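Protein gp18 (Listeria monocytogenes EGD-e, PDB 3GS9) is a prophage tail protein that probably serves a structural role in the phage tail and belongs to the prophage endopeptidase tail family. Local coordinates at residues Phe109-Cys114 and Tyr161-Ile166; Asp266-Thr271 and Ile297-Gln302. All blocks are in the same frame, centred on the assembly; numbering follows the deposited sequence. Where two conformers were deposited one is given.

Contact 1 of 2, residues Phe109-Cys114 and Tyr161-Ile166; sequences FTLEQC and YGVVVI
The capped N-terminal end of helix 111-118 meets the C-terminal end of helix 150-161 where L111 lies across the ring of Y161. CA and CB of L111 sit over one ring face, CB 4.2 Å from the ring centroid and 12° off its normal, a CH-pi contact. The leucine CG stands anti to the backbone N (chi1 -179°). Its CD1 lies 3.9 Å from Y161 CD2, while its other methyl, CD2, meets V163 CG1 tip to tip at 4.0 Å.

The phenol reaches on past the helix start. Y161 OH donates to F109 O over 2.6 Å, a short bond in which the hydroxyl stands above the carbonyl plane rather than within it. Y161 OH is also hydrogen-bonded to Q142 NE2, so the hydroxyl has two polar partners, F109 O and, from strand 141-149, the side chain of Q142. C114 SG comes obliquely to the ring and lies 3.4 Å from Y161 OH.

The cap itself is a capping box: Q113 N donates to T110 OG1 at 3.2 Å, and T110 N returns a bond to Q113 OE1 at 2.9 Å, in the amide plane and on a lone pair. On the other segment, G162 leaves the helix with positive phi, a conformation that favours glycine. R258 hydrogen-bonds the carbonyls of Y161 and G162, and L157 of helix 150-161 packs against both L111 and C114.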
loop_
_atom_site.group_PDB
_atom_site.type_symbol
_atom_site.label_atom_id
_atom_site.label_comp_id
_atom_site.label_asym_id
_atom_site.label_seq_id
_atom_site.Cartn_x
_atom_site.Cartn_y
_atom_site.Cartn_z
ATOM N N PHE A 109 -10.545 -30.172 11.429
ATOM C CA PHE A 109 -10.940 -29.725 12.767
ATOM C C PHE A 109 -12.211 -28.883 12.797
ATOM O O PHE A 109 -12.498 -28.109 11.872
ATOM C CB PHE A 109 -9.820 -28.887 13.435
ATOM C CG PHE A 109 -8.490 -29.602 13.559
ATOM C CD1 PHE A 109 -8.390 -30.864 14.183
ATOM C CD2 PHE A 109 -7.333 -29.018 13.060
ATOM C CE1 PHE A 109 -7.149 -31.526 14.305
ATOM C CE2 PHE A 109 -6.077 -29.692 13.167
ATOM C CZ PHE A 109 -5.979 -30.911 13.810
ATOM N N THR A 110 -12.902 -28.960 13.925
ATOM C CA THR A 110 -14.031 -28.119 14.200
ATOM C C THR A 110 -13.543 -26.764 14.700
ATOM O O THR A 110 -12.405 -26.634 15.173
ATOM C CB THR A 110 -14.960 -28.761 15.260
ATOM O OG1 THR A 110 -14.227 -28.959 16.470
ATOM C CG2 THR A 110 -15.506 -30.107 14.754
ATOM N N LEU A 111 -14.410 -25.756 14.639
ATOM C CA LEU A 111 -14.107 -24.466 15.241
ATOM C C LEU A 111 -13.705 -24.636 16.696
ATOM O O LEU A 111 -12.800 -23.958 17.175
ATOM C CB LEU A 111 -15.326 -23.554 15.165
ATOM C CG LEU A 111 -15.202 -22.137 15.724
ATOM C CD1 LEU A 111 -13.997 -21.367 15.086
ATOM C CD2 LEU A 111 -16.525 -21.420 15.511
ATOM N N GLU A 112 -14.424 -25.507 17.410
ATOM C CA GLU A 112 -14.126 -25.766 18.828
ATOM C C GLU A 112 -12.691 -26.238 19.020
ATOM O O GLU A 112 -11.999 -25.730 19.881
ATOM C CB GLU A 112 -15.091 -26.791 19.425
ATOM C CG GLU A 112 -14.711 -27.243 20.828
ATOM N N GLN A 113 -12.249 -27.211 18.229
ATOM C CA GLN A 113 -10.867 -27.668 18.304
ATOM C C GLN A 113 -9.832 -26.562 18.016
ATOM O O GLN A 113 -8.762 -26.493 18.666
ATOM C CB GLN A 113 -10.641 -28.847 17.357
ATOM C CG GLN A 113 -11.342 -30.154 17.761
ATOM C CD GLN A 113 -11.184 -31.208 16.699
ATOM O OE1 GLN A 113 -11.638 -31.031 15.572
ATOM N NE2 GLN A 113 -10.516 -32.319 17.047
ATOM N N CYS A 114 -10.130 -25.714 17.038
ATOM C CA CYS A 114 -9.236 -24.585 16.740
ATOM C C CYS A 114 -9.167 -23.580 17.889
ATOM O O CYS A 114 -8.090 -23.153 18.258
ATOM C CB CYS A 114 -9.635 -23.872 15.448
ATOM S SG CYS A 114 -9.397 -24.898 13.992
ATOM N N TYR A 161 -14.516 -20.676 8.963
ATOM C CA TYR A 161 -15.797 -21.266 9.399
ATOM C C TYR A 161 -17.072 -20.458 9.063
ATOM O O TYR A 161 -18.181 -20.985 9.157
ATOM C CB TYR A 161 -15.702 -21.602 10.900
ATOM C CG TYR A 161 -14.684 -22.682 11.159
ATOM C CD1 TYR A 161 -15.015 -24.033 11.041
ATOM C CD2 TYR A 161 -13.346 -22.357 11.412
ATOM C CE1 TYR A 161 -14.050 -24.993 11.251
ATOM C CE2 TYR A 161 -12.382 -23.317 11.601
ATOM C CZ TYR A 161 -12.735 -24.634 11.517
ATOM O OH TYR A 161 -11.758 -25.591 11.700
ATOM N N GLY A 162 -16.940 -19.203 8.635
ATOM C CA GLY A 162 -18.102 -18.364 8.303
ATOM C C GLY A 162 -18.850 -17.958 9.575
ATOM O O GLY A 162 -20.071 -18.106 9.694
ATOM N N VAL A 163 -18.098 -17.441 10.531
ATOM C CA VAL A 163 -18.624 -17.057 11.817
ATOM C C VAL A 163 -18.228 -15.624 12.155
ATOM O O VAL A 163 -17.307 -15.038 11.543
ATOM C CB VAL A 163 -18.163 -18.022 12.971
ATOM C CG1 VAL A 163 -18.675 -19.465 12.729
ATOM C CG2 VAL A 163 -16.647 -18.018 13.172
ATOM N N VAL A 164 -18.924 -15.108 13.158
ATOM C CA VAL A 164 -18.718 -13.777 13.730
ATOM C C VAL A 164 -18.295 -13.975 15.190
ATOM O O VAL A 164 -18.641 -14.979 15.790
ATOM C CB VAL A 164 -20.053 -12.932 13.623
ATOM C CG1 VAL A 164 -21.269 -13.710 14.197
ATOM C CG2 VAL A 164 -19.916 -11.571 14.281
ATOM N N VAL A 165 -17.554 -13.032 15.764
ATOM C CA VAL A 165 -17.223 -13.117 17.211
ATOM C C VAL A 165 -17.846 -11.900 17.848
ATOM O O VAL A 165 -17.731 -10.799 17.311
ATOM C CB VAL A 165 -15.670 -13.225 17.498
ATOM C CG1 VAL A 165 -14.882 -12.035 16.913
ATOM C CG2 VAL A 165 -15.413 -13.359 19.014
ATOM N N ILE A 166 -18.525 -12.115 18.971
ATOM C CA ILE A 166 -19.213 -11.046 19.686
ATOM C C ILE A 166 -18.642 -11.029 21.100
ATOM O O ILE A 166 -18.998 -11.850 21.898
ATOM C CB ILE A 166 -20.728 -11.288 19.727
ATOM C CG1 ILE A 166 -21.274 -11.612 18.316
ATOM C CG2 ILE A 166 -21.407 -10.073 20.330
ATOM C CD1 ILE A 166 -22.597 -12.286 18.339
#

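Contact 2 of 2, residues Asp266-Thr271 and Ile297-Gln302; sequences DYPATT and IDYDVQ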
loop_
_atom_site.group_PDB
_atom_site.type_symbol
_atom_site.label_atom_id
_atom_site.label_comp_id
_atom_site.label_asym_id
_atom_site.label_seq_id
_atom_site.Cartn_x
_atom_site.Cartn_y
_atom_site.Cartn_z
ATOM N N ASP A 266 -23.935 -10.232 -5.459
ATOM C CA ASP A 266 -24.985 -10.324 -6.477
ATOM C C ASP A 266 -26.015 -9.187 -6.426
ATOM O O ASP A 266 -26.998 -9.197 -7.185
ATOM C CB ASP A 266 -25.670 -11.705 -6.454
ATOM C CG ASP A 266 -26.380 -12.039 -5.120
ATOM O OD1 ASP A 266 -26.099 -11.427 -4.063
ATOM O OD2 ASP A 266 -27.215 -12.972 -5.142
ATOM N N TYR A 267 -25.750 -8.182 -5.587
ATOM C CA TYR A 267 -26.531 -6.927 -5.598
ATOM C C TYR A 267 -25.559 -5.763 -5.644
ATOM O O TYR A 267 -24.409 -5.909 -5.190
ATOM C CB TYR A 267 -27.413 -6.802 -4.363
ATOM C CG TYR A 267 -28.568 -7.777 -4.384
ATOM C CD1 TYR A 267 -29.757 -7.434 -5.018
ATOM C CD2 TYR A 267 -28.469 -9.035 -3.806
ATOM C CE1 TYR A 267 -30.817 -8.325 -5.072
ATOM C CE2 TYR A 267 -29.524 -9.931 -3.862
ATOM C CZ TYR A 267 -30.690 -9.565 -4.496
ATOM O OH TYR A 267 -31.762 -10.422 -4.540
ATOM N N PRO A 268 -26.021 -4.596 -6.118
ATOM C CA PRO A 268 -25.133 -3.420 -6.170
ATOM C C PRO A 268 -24.485 -3.174 -4.819
ATOM O O PRO A 268 -25.147 -3.328 -3.792
ATOM C CB PRO A 268 -26.088 -2.286 -6.521
ATOM C CG PRO A 268 -27.147 -3.004 -7.395
ATOM C CD PRO A 268 -27.363 -4.279 -6.659
ATOM N N ALA A 269 -23.188 -2.881 -4.814
ATOM C CA ALA A 269 -22.486 -2.619 -3.567
ATOM C C ALA A 269 -23.046 -1.308 -3.012
ATOM O O ALA A 269 -22.900 -0.258 -3.618
ATOM C CB ALA A 269 -20.968 -2.551 -3.817
ATOM N N THR A 270 -23.659 -1.393 -1.832
ATOM C CA THR A 270 -24.474 -0.310 -1.262
ATOM C C THR A 270 -24.030 -0.080 0.165
ATOM O O THR A 270 -24.117 -1.007 1.019
ATOM C CB THR A 270 -25.978 -0.705 -1.276
ATOM O OG1 THR A 270 -26.368 -0.972 -2.632
ATOM C CG2 THR A 270 -26.858 0.388 -0.679
ATOM N N THR A 271 -23.517 1.121 0.406
ATOM C CA THR A 271 -22.996 1.511 1.713
ATOM C C THR A 271 -23.456 2.911 2.019
ATOM O O THR A 271 -23.280 3.812 1.212
ATOM C CB THR A 271 -21.449 1.489 1.748
ATOM O OG1 THR A 271 -20.984 0.155 1.499
ATOM C CG2 THR A 271 -20.920 1.998 3.110
ATOM N N ILE A 297 -35.444 -2.687 -7.153
ATOM C CA ILE A 297 -34.634 -3.831 -6.737
ATOM C C ILE A 297 -34.524 -3.733 -5.219
ATOM O O ILE A 297 -34.150 -2.683 -4.693
ATOM C CB ILE A 297 -33.251 -3.785 -7.367
ATOM C CG1 ILE A 297 -33.354 -3.994 -8.890
ATOM C CG2 ILE A 297 -32.311 -4.831 -6.710
ATOM C CD1 ILE A 297 -32.009 -3.820 -9.597
ATOM N N ASP A 298 -34.875 -4.824 -4.547
ATOM C CA ASP A 298 -34.901 -4.913 -3.097
ATOM C C ASP A 298 -33.825 -5.884 -2.623
ATOM O O ASP A 298 -33.705 -6.998 -3.147
ATOM C CB ASP A 298 -36.263 -5.463 -2.614
ATOM C CG ASP A 298 -37.455 -4.527 -2.895
ATOM O OD1 ASP A 298 -37.311 -3.386 -3.411
ATOM O OD2 ASP A 298 -38.583 -4.968 -2.564
ATOM N N TYR A 299 -33.081 -5.496 -1.586
ATOM C CA TYR A 299 -32.061 -6.350 -0.991
ATOM C C TYR A 299 -31.697 -5.852 0.417
ATOM O O TYR A 299 -31.895 -4.695 0.742
ATOM C CB TYR A 299 -30.799 -6.433 -1.871
ATOM C CG TYR A 299 -30.278 -5.091 -2.335
ATOM C CD1 TYR A 299 -30.741 -4.504 -3.517
ATOM C CD2 TYR A 299 -29.285 -4.435 -1.634
ATOM C CE1 TYR A 299 -30.257 -3.266 -3.944
ATOM C CE2 TYR A 299 -28.786 -3.197 -2.066
ATOM C CZ TYR A 299 -29.265 -2.625 -3.238
ATOM O OH TYR A 299 -28.776 -1.385 -3.668
ATOM N N ASP A 300 -31.142 -6.739 1.223
ATOM C CA ASP A 300 -30.762 -6.415 2.585
ATOM C C ASP A 300 -29.389 -5.734 2.680
ATOM O O ASP A 300 -28.440 -6.058 1.942
ATOM C CB ASP A 300 -30.734 -7.685 3.427
ATOM C CG ASP A 300 -32.119 -8.211 3.752
ATOM O OD1 ASP A 300 -33.081 -7.412 3.857
ATOM O OD2 ASP A 300 -32.239 -9.444 3.887
ATOM N N VAL A 301 -29.324 -4.746 3.555
ATOM C CA VAL A 301 -28.066 -4.186 3.993
ATOM C C VAL A 301 -27.997 -4.434 5.495
ATOM O O VAL A 301 -29.024 -4.643 6.128
ATOM C CB VAL A 301 -27.949 -2.704 3.639
ATOM C CG1 VAL A 301 -27.815 -2.554 2.141
ATOM C CG2 VAL A 301 -29.122 -1.914 4.197
ATOM N N GLN A 302 -26.787 -4.466 6.029
ATOM C CA GLN A 302 -26.566 -4.882 7.414
ATOM C C GLN A 302 -25.888 -3.725 8.147
ATOM O O GLN A 302 -25.119 -2.964 7.560
ATOM C CB GLN A 302 -25.679 -6.121 7.394
ATOM C CG GLN A 302 -25.593 -6.907 8.635
ATOM C CD GLN A 302 -24.914 -8.251 8.418
ATOM O OE1 GLN A 302 -24.089 -8.401 7.522
ATOM N NE2 GLN A 302 -25.282 -9.232 9.211
#
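T270 OG1 is gripped from two directions: Y299 OH donates to it over 2.7 Å, and it passes its own proton to P268 O at 2.9 Å, the hydroxyl standing well above that carbonyl plane. A relay thus runs from the tyrosine on strand 297-305 through the threonine to the backbone just before strand 269-274. T270 OG1 is turned anti to its own carbonyl carbon (chi1 -59°), and it approaches the Y299 ring at the edge.

Beside this bond the largest share of the packing is between two tyrosines. The Y267 and Y299 side chains run antiparallel past one another, ring planes 29° apart, shifted so far that little of one ring lies over the other. Each instead offers its CB to the other's face: Y299 CB lies 3.6 Å from the Y267 centroid and Y267 CB 4.1 Å from the Y299 centroid, a reciprocal pair of CH-pi contacts. The closest carbons, Y267 CD1 and Y299 CD1, are 3.4 Å apart. I297 CG2 meets the edge of the Y267 ring at 4.0 Å from CD1, and the T270 and V301 side chains cross at about a right angle, with CG2 of T270 4.2 Å from CG1 of V301.

In the mixed sheet, strand 318-321 runs between strands 269-274 and 297-305, so the two segments meet without being paired neighbours. F290 of strand 287-292 packs on Y299 and T270, while F199 and I201 of strand 197-202 also touch T270.

From the N terminus, the chain first passes through the antiparallel sheet formed by strands between residues 7 and 90. Contact 1 then closes a loop of 46 residues, bringing the start of helix 111-118 to the end of helix 150-161. The chain next lays down strands 186-189 and 197-202 of the mixed sheet before contact 2 closes a shorter excursion of 25 residues, which contains strand 287-292. The two loops follow in series, neither nesting nor crossing. Their centres are 27 Å apart and their nearest atoms about 8 Å, without touching: contact 1 joins helix ends, contact 2 joins strand 297-305 to strand 269-274 and the loop leading into it.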